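Local coordinates for putative glyoxalase superfamily protein (Ralstonia eutropha, PDB 3IUZ) that probably acts as an iron(II)-dependent dioxygenase that converts 2-oxoadipate to 2-hydroxyglutarate, as a member of the 2-oxoadipate dioxygenase/decarboxylase family, at residues D169-R174 and G198-C203. Residues are numbered along the deposited sequence; the frame is centred on the assembly and turned at random.
Sequences DPLTPR and GLLVPC
The N-terminal end of helix 173-185, capped by Thr172, packs through Pro170, Leu171 and Arg174 on Leu199, Leu200 and Cys203, where helix 190-200 runs into the 3-10 turn 201-203. Pro170 CG lies 3.7 Å from Cys203 SG, with Pro170 CB beside the same sulfur. In Leu171, CG stands anti to the backbone N (chi1 -167°), which directs the branch to the flank of Leu200; the two side chains run side by side, and Leu171 CD1 meets Leu200 CD2 at 3.6 Å. Ile106 of helix 101-110 touches both leucines and Cys203. Farther along, the aliphatic part of Arg174 crosses Leu199 at a slant, Arg174 CG lying 3.6 Å from Leu199 CD1, while Arg174 NE forms a salt bridge with Glu195. Thr172 OG1 caps Ala175 N and sits near Leu199 CD2. Before it, Asp169 and Leu171 form an Asx turn: Leu171 N donates to Asp169 OD1 from 39° out of the carboxylate plane, and Arg105 pairs with the same oxygen. No direct hydrogen bond joins the two segments; one water bridges their backbones, accepting from Thr172 N (3.0 Å) and donating to Pro170 O (2.6 Å) and Leu199 O (2.7 Å).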
loop_
_atom_site.group_PDB
_atom_site.type_symbol
_atom_site.label_atom_id
_atom_site.label_comp_id
_atom_site.label_asym_id
_atom_site.label_seq_id
_atom_site.Cartn_x
_atom_site.Cartn_y
_atom_site.Cartn_z
ATOM N N ASP A 169 -7.768 15.340 -6.142
ATOM C CA ASP A 169 -7.836 14.927 -4.736
ATOM C C ASP A 169 -8.929 13.893 -4.561
ATOM O O ASP A 169 -10.145 14.196 -4.652
ATOM C CB ASP A 169 -8.049 16.125 -3.802
ATOM C CG ASP A 169 -7.980 15.728 -2.312
ATOM O OD1 ASP A 169 -7.981 14.512 -2.018
ATOM O OD2 ASP A 169 -7.895 16.643 -1.445
ATOM N N PRO A 170 -8.535 12.630 -4.334
ATOM C CA PRO A 170 -9.541 11.578 -4.183
ATOM C C PRO A 170 -10.299 11.536 -2.857
ATOM O O PRO A 170 -11.295 10.823 -2.741
ATOM C CB PRO A 170 -8.686 10.309 -4.301
ATOM C CG PRO A 170 -7.440 10.730 -3.563
ATOM C CD PRO A 170 -7.184 12.110 -4.043
ATOM N N LEU A 171 -9.856 12.291 -1.865
ATOM C CA LEU A 171 -10.472 12.226 -0.524
ATOM C C LEU A 171 -11.694 13.153 -0.449
ATOM O O LEU A 171 -11.573 14.322 -0.154
ATOM C CB LEU A 171 -9.426 12.621 0.518
ATOM C CG LEU A 171 -9.852 12.294 1.969
ATOM C CD1 LEU A 171 -9.947 10.820 2.206
ATOM C CD2 LEU A 171 -8.869 12.933 2.976
ATOM N N THR A 172 -12.864 12.591 -0.661
ATOM C CA THR A 172 -14.065 13.348 -0.875
ATOM C C THR A 172 -14.574 13.963 0.467
ATOM O O THR A 172 -14.139 13.547 1.548
ATOM C CB THR A 172 -15.163 12.464 -1.446
ATOM O OG1 THR A 172 -15.662 11.586 -0.434
ATOM C CG2 THR A 172 -14.705 11.686 -2.717
ATOM N N PRO A 173 -15.539 14.887 0.387
ATOM C CA PRO A 173 -16.074 15.467 1.619
ATOM C C PRO A 173 -16.768 14.460 2.511
ATOM O O PRO A 173 -16.703 14.568 3.725
ATOM C CB PRO A 173 -17.074 16.503 1.134
ATOM C CG PRO A 173 -16.806 16.721 -0.339
ATOM C CD PRO A 173 -15.905 15.664 -0.816
ATOM N N ARG A 174 -17.467 13.517 1.900
ATOM C CA ARG A 174 -18.119 12.470 2.646
ATOM C C ARG A 174 -17.056 11.588 3.318
ATOM O O ARG A 174 -17.256 11.142 4.458
ATOM C CB ARG A 174 -18.997 11.655 1.711
ATOM C CG ARG A 174 -19.691 10.513 2.400
ATOM C CD ARG A 174 -20.810 10.981 3.337
ATOM N NE ARG A 174 -21.463 9.819 3.926
ATOM C CZ ARG A 174 -22.197 9.838 5.031
ATOM N NH1 ARG A 174 -22.444 10.975 5.709
ATOM N NH2 ARG A 174 -22.664 8.713 5.479
ATOM N N GLY A 198 -15.024 2.052 1.296
ATOM C CA GLY A 198 -15.286 2.206 -0.142
ATOM C C GLY A 198 -14.754 3.525 -0.698
ATOM O O GLY A 198 -14.330 3.594 -1.841
ATOM N N LEU A 199 -14.795 4.570 0.125
ATOM C CA LEU A 199 -14.408 5.906 -0.307
ATOM C C LEU A 199 -12.935 6.071 -0.177
ATOM O O LEU A 199 -12.348 6.877 -0.910
ATOM C CB LEU A 199 -15.092 6.986 0.519
ATOM C CG LEU A 199 -16.610 7.121 0.312
ATOM C CD1 LEU A 199 -17.204 8.041 1.428
ATOM C CD2 LEU A 199 -16.858 7.660 -1.105
ATOM N N LEU A 200 -12.317 5.313 0.719
ATOM C CA LEU A 200 -10.876 5.441 0.894
ATOM C C LEU A 200 -10.087 4.638 -0.128
ATOM O O LEU A 200 -8.971 5.037 -0.492
ATOM C CB LEU A 200 -10.431 5.024 2.298
ATOM C CG LEU A 200 -10.930 5.927 3.439
ATOM C CD1 LEU A 200 -10.407 5.399 4.797
ATOM C CD2 LEU A 200 -10.487 7.419 3.226
ATOM N N VAL A 201 -10.632 3.506 -0.558
ATOM C CA VAL A 201 -9.879 2.628 -1.446
ATOM C C VAL A 201 -9.387 3.355 -2.727
ATOM O O VAL A 201 -8.203 3.178 -3.109
ATOM C CB VAL A 201 -10.644 1.328 -1.734
ATOM C CG1 VAL A 201 -10.087 0.618 -3.003
ATOM C CG2 VAL A 201 -10.631 0.410 -0.470
ATOM N N PRO A 202 -10.215 4.208 -3.341
ATOM C CA PRO A 202 -9.749 4.930 -4.535
ATOM C C PRO A 202 -8.652 5.968 -4.314
ATOM O O PRO A 202 -8.109 6.474 -5.302
ATOM C CB PRO A 202 -11.049 5.570 -5.086
ATOM C CG PRO A 202 -12.130 4.656 -4.606
ATOM C CD PRO A 202 -11.665 4.375 -3.173
ATOM N N CYS A 203 -8.276 6.269 -3.055
ATOM C CA CYS A 203 -7.135 7.143 -2.799
ATOM C C CYS A 203 -5.811 6.445 -3.088
ATOM O O CYS A 203 -4.776 7.097 -3.349
ATOM C CB CYS A 203 -7.125 7.614 -1.325
ATOM S SG CYS A 203 -8.612 8.538 -0.820
HETATM O O HOH W 1 -12.476 9.617 -0.741
#